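Local coordinates for protein trilobed Protease (Pyrococcus furiosus, PDB 2GOP) that forms the seven-bladed beta-propeller domain of a trilobed protease, with open-Velcro topology, and probably guides or screens peptides on their way to the protease's active site, at residues Ile58-Met63 / Phe75-Glu80; Ser85-Ala90 / Lys98-Ala103; Leu119-Lys124 / Thr152-Phe157; Val187-Ile192 / Phe199-Ile204. All coordinates share one frame; numbering follows the deposited sequence.

Contact 1: residues Ile58-Met63 / Phe75-Glu80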
# COMPACT_ATOMS: atom_id res chain seq x y z
N ILE A 58 3.87 4.32 -30.97
CA ILE A 58 5.18 4.71 -30.45
C ILE A 58 5.81 3.49 -29.79
O ILE A 58 5.32 3.00 -28.77
CB ILE A 58 5.08 5.86 -29.44
CG1 ILE A 58 4.40 7.09 -30.06
CG2 ILE A 58 6.47 6.23 -28.94
CD1 ILE A 58 4.13 8.23 -29.05
N GLU A 59 6.89 2.99 -30.38
CA GLU A 59 7.55 1.78 -29.89
C GLU A 59 8.29 2.01 -28.58
O GLU A 59 8.74 3.13 -28.30
CB GLU A 59 8.55 1.24 -30.92
CG GLU A 59 7.94 0.44 -32.06
CD GLU A 59 8.98 0.01 -33.10
OE1 GLU A 59 10.08 -0.42 -32.70
OE2 GLU A 59 8.69 0.12 -34.31
N ASN A 60 8.43 0.95 -27.78
CA ASN A 60 9.30 0.96 -26.62
C ASN A 60 8.94 2.09 -25.65
O ASN A 60 9.79 2.86 -25.23
CB ASN A 60 10.77 1.07 -27.07
CG ASN A 60 11.76 0.94 -25.93
OD1 ASN A 60 11.43 0.42 -24.85
ND2 ASN A 60 12.98 1.41 -26.15
N ALA A 61 7.66 2.15 -25.28
CA ALA A 61 7.15 3.27 -24.49
C ALA A 61 5.96 2.86 -23.62
O ALA A 61 5.19 1.97 -23.98
CB ALA A 61 6.72 4.39 -25.43
N THR A 62 5.85 3.51 -22.46
CA THR A 62 4.69 3.40 -21.57
C THR A 62 4.33 4.82 -21.06
O THR A 62 4.95 5.80 -21.48
CB THR A 62 5.00 2.49 -20.36
OG1 THR A 62 6.06 3.06 -19.58
CG2 THR A 62 5.42 1.07 -20.81
N MET A 63 3.37 4.93 -20.16
CA MET A 63 2.91 6.22 -19.60
C MET A 63 2.43 7.22 -20.66
O MET A 63 2.87 8.37 -20.66
CB MET A 63 3.99 6.87 -18.74
CG MET A 63 4.44 6.08 -17.53
SD MET A 63 5.26 7.13 -16.30
CE MET A 63 3.87 8.01 -15.61
N PHE A 75 5.51 10.60 -22.92
CA PHE A 75 5.59 9.20 -22.55
C PHE A 75 6.91 8.89 -21.88
O PHE A 75 7.80 9.73 -21.86
CB PHE A 75 5.39 8.29 -23.77
CG PHE A 75 6.40 8.48 -24.86
CD1 PHE A 75 6.20 9.45 -25.85
CD2 PHE A 75 7.54 7.68 -24.94
CE1 PHE A 75 7.13 9.60 -26.89
CE2 PHE A 75 8.46 7.84 -25.97
CZ PHE A 75 8.25 8.79 -26.94
N MET A 76 7.01 7.68 -21.35
CA MET A 76 8.21 7.25 -20.65
C MET A 76 8.91 6.13 -21.42
O MET A 76 8.26 5.23 -21.96
CB MET A 76 7.83 6.75 -19.27
CG MET A 76 8.92 6.90 -18.24
SD MET A 76 8.85 5.60 -17.00
CE MET A 76 9.72 4.36 -17.96
N ARG A 77 10.24 6.19 -21.45
CA ARG A 77 11.04 5.14 -22.06
C ARG A 77 12.11 4.66 -21.06
O ARG A 77 12.85 5.46 -20.48
CB ARG A 77 11.68 5.67 -23.35
CG ARG A 77 12.42 4.61 -24.16
CD ARG A 77 12.66 5.09 -25.59
NE ARG A 77 11.45 5.05 -26.42
CZ ARG A 77 11.26 5.80 -27.51
NH1 ARG A 77 12.18 6.68 -27.89
NH2 ARG A 77 10.14 5.70 -28.21
N ALA A 78 12.17 3.35 -20.87
CA ALA A 78 13.13 2.73 -19.97
C ALA A 78 14.43 2.49 -20.73
O ALA A 78 14.41 1.94 -21.83
CB ALA A 78 12.59 1.42 -19.43
N ASN A 79 15.54 2.91 -20.14
CA ASN A 79 16.86 2.56 -20.62
C ASN A 79 17.41 1.45 -19.73
O ASN A 79 17.94 1.72 -18.65
CB ASN A 79 17.78 3.78 -20.59
CG ASN A 79 19.10 3.56 -21.31
OD1 ASN A 79 19.45 2.43 -21.65
ND2 ASN A 79 19.84 4.64 -21.53
N GLU A 80 17.25 0.20 -20.17
CA GLU A 80 17.68 -0.98 -19.40
C GLU A 80 19.16 -0.97 -19.03
O GLU A 80 19.55 -1.45 -17.96
CB GLU A 80 17.39 -2.26 -20.20
CG GLU A 80 15.93 -2.71 -20.25
CD GLU A 80 15.79 -4.17 -20.68
OE1 GLU A 80 15.05 -4.45 -21.65
OE2 GLU A 80 16.42 -5.06 -20.05
O HOH W 1 8.75 2.72 -20.36
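Thr62 and Met76 form an antiparallel hydrogen-bonded pair, Met76 N donating to Thr62 O at 2.8 Å and Thr62 N donating in return to Met76 O at 3.0 Å. Their side chains lie side by side on one face, where a water links Thr62 OG1 to Met76 O. Next along the strand, Arg77 sends its guanidinium to the turn before Ala61. A bend at chi3 (-75°) swings NE toward this turn; NE meets Asn60 O at 3.0 Å, with the oxygen in the guanidinium plane, while NH2 reaches Glu59 O at 2.9 Å. Arginine suits the place because its N-H groups can hold two successive carbonyls at once. Asn60, whose backbone takes a left-handed conformation that asparagine tolerates well, lays ND2 3.7 Å from Arg77 CD. Phe75 packs beside this polar grip: Ile58 CG2 sits over one ring face, offset toward the rim and 3.7 Å from Phe75 CZ, and the small Ala61 brings CB to 3.4 Å from Phe75 CD2. The arrangement is characteristic of a propeller's passage between blades, where the chain leaves strand 55-59, the last of one blade, and enters the next through the hairpin of strands 62-66 and 72-79.

Contact 2: residues Ser85-Ala90 / Lys98-Ala103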
# COMPACT_ATOMS: atom_id res chain seq x y z
N SER A 85 14.90 5.99 -16.29
CA SER A 85 13.64 6.18 -16.99
C SER A 85 13.69 7.53 -17.65
O SER A 85 14.10 8.51 -17.04
CB SER A 85 12.47 6.17 -16.00
OG SER A 85 12.67 5.18 -15.01
N GLU A 86 13.26 7.60 -18.90
CA GLU A 86 13.34 8.83 -19.65
C GLU A 86 11.95 9.33 -19.96
O GLU A 86 11.08 8.54 -20.30
CB GLU A 86 14.08 8.61 -20.95
CG GLU A 86 15.42 7.91 -20.80
CD GLU A 86 15.88 7.32 -22.10
OE1 GLU A 86 15.43 7.80 -23.15
OE2 GLU A 86 16.67 6.36 -22.07
N ILE A 87 11.76 10.64 -19.82
CA ILE A 87 10.54 11.27 -20.29
C ILE A 87 10.80 11.83 -21.69
O ILE A 87 11.82 12.47 -21.94
CB ILE A 87 10.06 12.37 -19.34
CG1 ILE A 87 9.77 11.78 -17.96
CG2 ILE A 87 8.82 13.07 -19.90
CD1 ILE A 87 8.79 10.59 -17.93
N TRP A 88 9.85 11.55 -22.59
CA TRP A 88 9.88 11.96 -23.97
C TRP A 88 8.62 12.75 -24.29
O TRP A 88 7.60 12.62 -23.62
CB TRP A 88 9.90 10.73 -24.89
CG TRP A 88 11.22 10.07 -25.01
CD1 TRP A 88 11.93 9.45 -24.02
CD2 TRP A 88 12.01 9.95 -26.20
NE1 TRP A 88 13.11 8.96 -24.52
CE2 TRP A 88 13.18 9.26 -25.86
CE3 TRP A 88 11.83 10.37 -27.52
CZ2 TRP A 88 14.18 8.98 -26.79
CZ3 TRP A 88 12.82 10.10 -28.44
CH2 TRP A 88 13.98 9.40 -28.07
N VAL A 89 8.70 13.55 -25.35
CA VAL A 89 7.54 14.21 -25.91
C VAL A 89 7.54 14.03 -27.43
O VAL A 89 8.54 14.29 -28.09
CB VAL A 89 7.52 15.72 -25.55
CG1 VAL A 89 6.32 16.41 -26.19
CG2 VAL A 89 7.48 15.88 -24.02
N ALA A 90 6.42 13.56 -27.97
CA ALA A 90 6.22 13.41 -29.40
C ALA A 90 5.23 14.45 -29.88
O ALA A 90 4.19 14.69 -29.26
CB ALA A 90 5.71 12.02 -29.74
N LYS A 98 11.41 13.55 -28.93
CA LYS A 98 12.71 13.69 -28.29
C LYS A 98 12.64 13.40 -26.81
O LYS A 98 11.59 13.57 -26.18
CB LYS A 98 13.26 15.11 -28.49
CG LYS A 98 12.33 16.21 -27.98
CD LYS A 98 13.10 17.34 -27.32
CE LYS A 98 12.25 18.60 -27.20
NZ LYS A 98 10.82 18.33 -26.90
N LYS A 99 13.77 12.96 -26.27
CA LYS A 99 13.95 12.81 -24.84
C LYS A 99 14.05 14.21 -24.23
O LYS A 99 14.79 15.05 -24.72
CB LYS A 99 15.24 12.02 -24.60
CG LYS A 99 15.70 11.84 -23.17
CD LYS A 99 17.15 11.35 -23.18
CE LYS A 99 17.68 11.10 -21.78
NZ LYS A 99 19.10 10.67 -21.83
N ILE A 100 13.28 14.47 -23.17
CA ILE A 100 13.35 15.76 -22.49
C ILE A 100 13.91 15.70 -21.07
O ILE A 100 14.30 16.73 -20.52
CB ILE A 100 11.99 16.47 -22.46
CG1 ILE A 100 10.98 15.72 -21.58
CG2 ILE A 100 11.48 16.64 -23.87
CD1 ILE A 100 9.77 16.58 -21.13
N LEU A 101 13.99 14.51 -20.49
CA LEU A 101 14.42 14.35 -19.11
C LEU A 101 14.85 12.93 -18.83
O LEU A 101 14.34 11.98 -19.41
CB LEU A 101 13.28 14.72 -18.16
CG LEU A 101 13.60 14.66 -16.66
CD1 LEU A 101 14.16 16.01 -16.22
CD2 LEU A 101 12.37 14.26 -15.88
N GLU A 102 15.80 12.80 -17.90
CA GLU A 102 16.28 11.53 -17.40
C GLU A 102 16.12 11.49 -15.88
O GLU A 102 16.44 12.46 -15.19
CB GLU A 102 17.76 11.36 -17.78
CG GLU A 102 18.22 9.93 -17.84
CD GLU A 102 19.62 9.79 -18.42
OE1 GLU A 102 19.99 10.62 -19.28
OE2 GLU A 102 20.33 8.84 -18.03
N ALA A 103 15.63 10.37 -15.37
CA ALA A 103 15.49 10.19 -13.93
C ALA A 103 15.59 8.72 -13.57
O ALA A 103 15.45 7.85 -14.42
CB ALA A 103 14.17 10.77 -13.44
O HOH W 2 8.79 16.69 -29.13
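Ser85 and Ala103, Ile87 and Leu101, and Val89 and Lys98 are the hydrogen-bonded pairs of this antiparallel ladder. A classic beta bulge interrupts it: Ile87 O accepts Ile100 N at 2.8 Å and, weakly, Leu101 N at 3.3 Å. The aromatic contact belongs to Trp88, whose indole lies over the opposing backbone with Lys99 N above one face. Lys99 CB sits over the five-membered ring, 3.9 Å from its centroid, a CH-pi contact that suits the aliphatic root of a lysine. Polar bonds hold the same region: Trp88 NE1 donates to Glu86 OE1 at 2.9 Å, with the oxygen in the ring plane, and the extended Lys99 crosses Glu86 to bring NZ 2.7 Å from Glu102 OE1 in a salt bridge. An alanine at Trp88 would probably leave Glu86 OE1 without this N-H and open a gap above Lys99 CB. On the face of Ile87, Val89 and Leu101 the contacts are apolar; Ile100, the bulge's extra residue, brings CG1 3.8 Å from Ile87 CG2 and CD1 3.8 Å from Val89 CG2. Trp88 meets Phe75 and Arg77 of strand 72-79; across the apolar face, Ile87 and Leu101 pack on Ile120 of strand 117-123, and Ile100 on Phe157 of strand 151-158.

Contact 3: residues Leu119-Lys124 / Thr152-Phe157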
# COMPACT_ATOMS: atom_id res chain seq x y z
N LEU A 119 4.05 18.41 -15.86
CA LEU A 119 4.47 18.11 -14.49
C LEU A 119 4.99 16.68 -14.42
O LEU A 119 4.26 15.73 -14.71
CB LEU A 119 3.33 18.26 -13.50
CG LEU A 119 3.67 17.91 -12.03
CD1 LEU A 119 4.74 18.86 -11.48
CD2 LEU A 119 2.42 17.89 -11.14
N ILE A 120 6.26 16.55 -14.03
CA ILE A 120 6.90 15.26 -13.82
C ILE A 120 7.27 15.13 -12.35
O ILE A 120 7.93 16.01 -11.78
CB ILE A 120 8.20 15.14 -14.65
CG1 ILE A 120 7.93 15.44 -16.14
CG2 ILE A 120 8.82 13.74 -14.49
CD1 ILE A 120 9.13 15.92 -16.88
N VAL A 121 6.84 14.03 -11.73
CA VAL A 121 7.23 13.71 -10.36
C VAL A 121 7.98 12.37 -10.34
O VAL A 121 7.56 11.39 -10.95
CB VAL A 121 6.02 13.72 -9.40
CG1 VAL A 121 6.47 13.48 -7.97
CG2 VAL A 121 5.26 15.05 -9.51
N GLY A 122 9.11 12.35 -9.65
CA GLY A 122 9.97 11.18 -9.65
C GLY A 122 11.17 11.31 -8.76
O GLY A 122 11.20 12.14 -7.83
N PHE A 123 12.17 10.48 -9.02
CA PHE A 123 13.36 10.38 -8.19
C PHE A 123 14.60 10.60 -9.03
O PHE A 123 14.79 9.96 -10.07
CB PHE A 123 13.38 9.03 -7.50
CG PHE A 123 12.26 8.87 -6.52
CD1 PHE A 123 11.02 8.40 -6.95
CD2 PHE A 123 12.42 9.24 -5.20
CE1 PHE A 123 9.97 8.27 -6.06
CE2 PHE A 123 11.37 9.12 -4.30
CZ PHE A 123 10.15 8.62 -4.73
N LYS A 124 15.43 11.53 -8.57
CA LYS A 124 16.52 12.08 -9.36
C LYS A 124 17.58 11.02 -9.59
O LYS A 124 17.73 10.09 -8.79
CB LYS A 124 17.12 13.29 -8.65
CG LYS A 124 17.49 14.46 -9.53
CD LYS A 124 17.69 15.68 -8.67
CE LYS A 124 18.06 16.90 -9.49
NZ LYS A 124 17.89 18.14 -8.67
N THR A 152 11.64 13.26 -3.17
CA THR A 152 10.84 13.25 -4.39
C THR A 152 11.14 14.55 -5.10
O THR A 152 11.13 15.61 -4.47
CB THR A 152 9.33 13.17 -4.10
OG1 THR A 152 9.07 12.10 -3.17
CG2 THR A 152 8.55 12.92 -5.40
N THR A 153 11.42 14.47 -6.39
CA THR A 153 11.66 15.66 -7.21
C THR A 153 10.46 15.97 -8.13
O THR A 153 9.89 15.07 -8.76
CB THR A 153 12.94 15.51 -8.05
OG1 THR A 153 14.06 15.32 -7.18
CG2 THR A 153 13.18 16.74 -8.90
N PHE A 154 10.10 17.24 -8.15
CA PHE A 154 9.05 17.78 -9.00
C PHE A 154 9.68 18.66 -10.09
O PHE A 154 10.38 19.63 -9.79
CB PHE A 154 8.06 18.62 -8.18
CG PHE A 154 7.30 17.83 -7.12
CD1 PHE A 154 7.94 17.32 -6.00
CD2 PHE A 154 5.92 17.66 -7.22
CE1 PHE A 154 7.24 16.62 -5.02
CE2 PHE A 154 5.22 16.97 -6.25
CZ PHE A 154 5.89 16.45 -5.13
N TRP A 155 9.44 18.32 -11.36
CA TRP A 155 9.88 19.13 -12.48
C TRP A 155 8.68 19.69 -13.25
O TRP A 155 7.74 18.96 -13.57
CB TRP A 155 10.68 18.31 -13.48
CG TRP A 155 11.96 17.69 -13.03
CD1 TRP A 155 13.19 18.23 -13.11
CD2 TRP A 155 12.13 16.34 -12.54
NE1 TRP A 155 14.13 17.33 -12.66
CE2 TRP A 155 13.50 16.16 -12.31
CE3 TRP A 155 11.25 15.29 -12.25
CZ2 TRP A 155 14.02 14.97 -11.80
CZ3 TRP A 155 11.77 14.11 -11.75
CH2 TRP A 155 13.14 13.96 -11.52
N ILE A 156 8.73 20.98 -13.57
CA ILE A 156 7.82 21.55 -14.55
C ILE A 156 8.62 21.79 -15.82
O ILE A 156 9.59 22.55 -15.82
CB ILE A 156 7.17 22.85 -14.07
CG1 ILE A 156 6.38 22.61 -12.78
CG2 ILE A 156 6.23 23.41 -15.13
CD1 ILE A 156 5.59 23.83 -12.31
N PHE A 157 8.25 21.08 -16.88
CA PHE A 157 8.89 21.24 -18.17
C PHE A 157 7.97 22.02 -19.10
O PHE A 157 6.76 21.80 -19.13
CB PHE A 157 9.21 19.87 -18.78
CG PHE A 157 10.11 19.95 -19.97
CD1 PHE A 157 11.49 19.95 -19.81
CD2 PHE A 157 9.58 20.08 -21.25
CE1 PHE A 157 12.32 20.04 -20.91
CE2 PHE A 157 10.42 20.18 -22.35
CZ PHE A 157 11.78 20.16 -22.18
O HOH W 3 14.73 12.91 -6.24
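Ile120 and Trp155 meet in the middle of a four-stranded propeller blade, on its two central strands, 117-123 and 151-158. Trp155 N donates to Ile120 O at 2.8 Å and Thr153 N to Gly122 O at 2.7 Å, each bond matched by a return bond. Trp155 lies across the first strand, CE3 3.7 Å from Ile120 CG2 and CZ3 3.8 Å from Gly122 N. Glycine suits its place because it puts no side chain on the face that the indole occupies. On the other face Val121 and Phe154 point the same way. Val121 CG1, anti to the backbone N (chi1 -176°), stands over the centre of the Phe154 ring, 4.1 Å from the centroid, and also presses tightly on Thr152 CG2 at 3.4 Å. Polar groups gather at one end: a water bridges Lys124 N and Thr153 OG1, Lys124 NZ forms a salt bridge with Glu167, and Thr152 OG1 bonds to Pro171 O. Away from that end the side chains that meet across the two strands are apolar, and Trp155 packs on Leu101 and Phe154 on Val185 of the flanking sheets. Such chemistry implies strands joined by backbone bonds and apolar side-chain pairs, with hydrophobic contact to the neighbouring sheets.

Contact 4: residues Val187-Ile192 / Phe199-Ile204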
# COMPACT_ATOMS: atom_id res chain seq x y z
N VAL A 187 2.41 15.78 1.05
CA VAL A 187 3.62 15.37 1.76
C VAL A 187 3.21 14.55 2.99
O VAL A 187 2.34 14.97 3.75
CB VAL A 187 4.44 16.62 2.20
CG1 VAL A 187 5.74 16.22 2.88
CG2 VAL A 187 4.74 17.50 0.99
N PRO A 188 3.84 13.38 3.20
CA PRO A 188 3.46 12.59 4.37
C PRO A 188 3.72 13.37 5.65
O PRO A 188 4.77 13.98 5.79
CB PRO A 188 4.37 11.37 4.29
CG PRO A 188 4.80 11.29 2.87
CD PRO A 188 4.90 12.71 2.42
N HIS A 189 2.76 13.37 6.56
CA HIS A 189 2.95 14.00 7.85
C HIS A 189 3.61 12.96 8.76
O HIS A 189 2.95 12.16 9.42
CB HIS A 189 1.62 14.49 8.43
CG HIS A 189 1.78 15.24 9.71
ND1 HIS A 189 1.86 16.61 9.78
CD2 HIS A 189 1.88 14.80 10.99
CE1 HIS A 189 2.00 16.99 11.03
NE2 HIS A 189 2.02 15.91 11.79
N ARG A 190 4.94 12.99 8.73
CA ARG A 190 5.82 12.09 9.51
C ARG A 190 5.43 11.94 10.98
O ARG A 190 5.35 10.83 11.50
CB ARG A 190 7.25 12.66 9.47
CG ARG A 190 8.36 11.63 9.65
CD ARG A 190 9.06 11.39 8.33
NE ARG A 190 9.62 12.64 7.80
CZ ARG A 190 9.78 12.93 6.51
NH1 ARG A 190 9.43 12.07 5.56
NH2 ARG A 190 10.29 14.11 6.17
N GLU A 191 5.13 13.09 11.59
CA GLU A 191 5.30 13.37 13.03
C GLU A 191 5.90 12.34 14.01
O GLU A 191 5.98 11.13 13.75
CB GLU A 191 4.01 13.98 13.61
CG GLU A 191 2.85 13.03 13.86
CD GLU A 191 1.66 13.74 14.50
OE1 GLU A 191 0.68 13.05 14.88
OE2 GLU A 191 1.71 14.98 14.65
N ILE A 192 6.31 12.87 15.16
CA ILE A 192 7.16 12.18 16.12
C ILE A 192 6.35 11.63 17.30
O ILE A 192 6.85 11.53 18.43
CB ILE A 192 8.26 13.15 16.66
CG1 ILE A 192 8.84 14.02 15.53
CG2 ILE A 192 9.38 12.38 17.36
CD1 ILE A 192 9.71 15.17 16.04
N PHE A 199 -1.09 10.13 7.75
CA PHE A 199 -1.54 11.51 7.64
C PHE A 199 -0.70 12.27 6.64
O PHE A 199 0.46 11.94 6.39
CB PHE A 199 -1.50 12.21 8.98
CG PHE A 199 -2.55 11.74 9.94
CD1 PHE A 199 -3.84 12.23 9.87
CD2 PHE A 199 -2.24 10.80 10.92
CE1 PHE A 199 -4.82 11.79 10.76
CE2 PHE A 199 -3.21 10.35 11.81
CZ PHE A 199 -4.50 10.85 11.73
N TRP A 200 -1.30 13.32 6.09
CA TRP A 200 -0.69 14.14 5.07
C TRP A 200 -0.80 15.61 5.42
O TRP A 200 -1.75 16.02 6.08
CB TRP A 200 -1.40 13.90 3.74
CG TRP A 200 -1.43 12.46 3.41
CD1 TRP A 200 -2.34 11.53 3.84
CD2 TRP A 200 -0.48 11.77 2.63
NE1 TRP A 200 -2.01 10.30 3.35
CE2 TRP A 200 -0.87 10.42 2.60
CE3 TRP A 200 0.67 12.16 1.94
CZ2 TRP A 200 -0.15 9.46 1.90
CZ3 TRP A 200 1.38 11.21 1.25
CH2 TRP A 200 0.97 9.87 1.23
N ASP A 201 0.20 16.38 4.99
CA ASP A 201 0.06 17.82 4.85
C ASP A 201 -0.11 18.08 3.36
O ASP A 201 0.51 17.41 2.54
CB ASP A 201 1.30 18.55 5.36
CG ASP A 201 1.53 18.33 6.85
OD1 ASP A 201 0.55 18.10 7.59
OD2 ASP A 201 2.70 18.39 7.26
N ILE A 202 -0.96 19.03 3.00
CA ILE A 202 -1.20 19.36 1.59
C ILE A 202 -0.96 20.85 1.37
O ILE A 202 -1.58 21.69 2.03
CB ILE A 202 -2.62 19.02 1.13
CG1 ILE A 202 -2.93 17.53 1.39
CG2 ILE A 202 -2.79 19.37 -0.37
CD1 ILE A 202 -4.40 17.17 1.26
N TYR A 203 -0.07 21.15 0.43
CA TYR A 203 0.32 22.52 0.10
C TYR A 203 -0.15 22.85 -1.30
O TYR A 203 -0.44 21.96 -2.10
CB TYR A 203 1.84 22.67 0.13
CG TYR A 203 2.44 22.39 1.48
CD1 TYR A 203 2.75 21.09 1.87
CD2 TYR A 203 2.73 23.42 2.36
CE1 TYR A 203 3.30 20.83 3.13
CE2 TYR A 203 3.29 23.19 3.60
CZ TYR A 203 3.58 21.89 3.98
OH TYR A 203 4.13 21.67 5.21
N ILE A 204 -0.22 24.13 -1.60
CA ILE A 204 -0.36 24.58 -2.97
C ILE A 204 0.86 25.44 -3.33
O ILE A 204 1.28 26.30 -2.55
CB ILE A 204 -1.73 25.29 -3.22
CG1 ILE A 204 -1.97 25.44 -4.73
CG2 ILE A 204 -1.78 26.64 -2.49
CD1 ILE A 204 -3.44 25.33 -5.16
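His189 turns the edge of its imidazole to Asp201, the ring plane standing 80° from the carboxylate plane. ND1 is shared between the two oxygens, 3.0 Å from Asp201 OD1 and 3.2 Å from Asp201 OD2, both met on the syn side. Chi1 (-176°) puts CG anti to the backbone N, on a CB that points toward the partner segment; at the far side of the ring, His189 NE2 donates to Glu191 OE2 at 3.0 Å, an oxygen in the ring plane but approached from above its own carboxylate plane. Histidine suits the place because its two nitrogens can bond to two acidic groups and so fix the ring's rotation. A leucine in its place would probably cost Asp201 and Glu191 the N-H groups that join them through the ring, leaving each to its bond with Lys216. In the backbone, His189 N donates to Phe199 O at 2.7 Å, and Val187 and Asp201 exchange a pair of bonds. Pro188 crosses Trp200 obliquely, Pro188 CG 3.8 Å from Trp200 CZ3; proline fits here since its non-hydrogen-bonded position asks no N-H toward the opposite strand. Val187 CG2 faces Tyr203 CD1 more loosely at 4.2 Å. The contact lies at the loop end of the hairpin of strands 182-188 and 200-206. Strand 209-217 flanks it, Lys216 giving its N to Asp201 OD1 and its NZ to Glu191 OE1, while Val187 packs on Pro171 of strand 163-171.

Following the chain from the N terminus, the four contacts come in series; none nests within or crosses another. Contact 1 closes residues 64-74, the end of the hairpin of strands 62-66 and 72-79, and through Ile58-Ala61 reaches back to the last strand of the preceding blade. Contact 2 closes residues 91-97 in the same sheet, and the two share neighbouring strands through the backbone bonds of Phe75 with Trp88 and Arg77 with Glu86. Contact 3 spans the much longer 125-151, part of it disordered, in the third blade; contacts 2 and 3 touch through their side chains, tying adjacent blades face to face. Contact 4 closes 193-198 in the fourth blade, without touching contact 3, their centres about 18 Å apart.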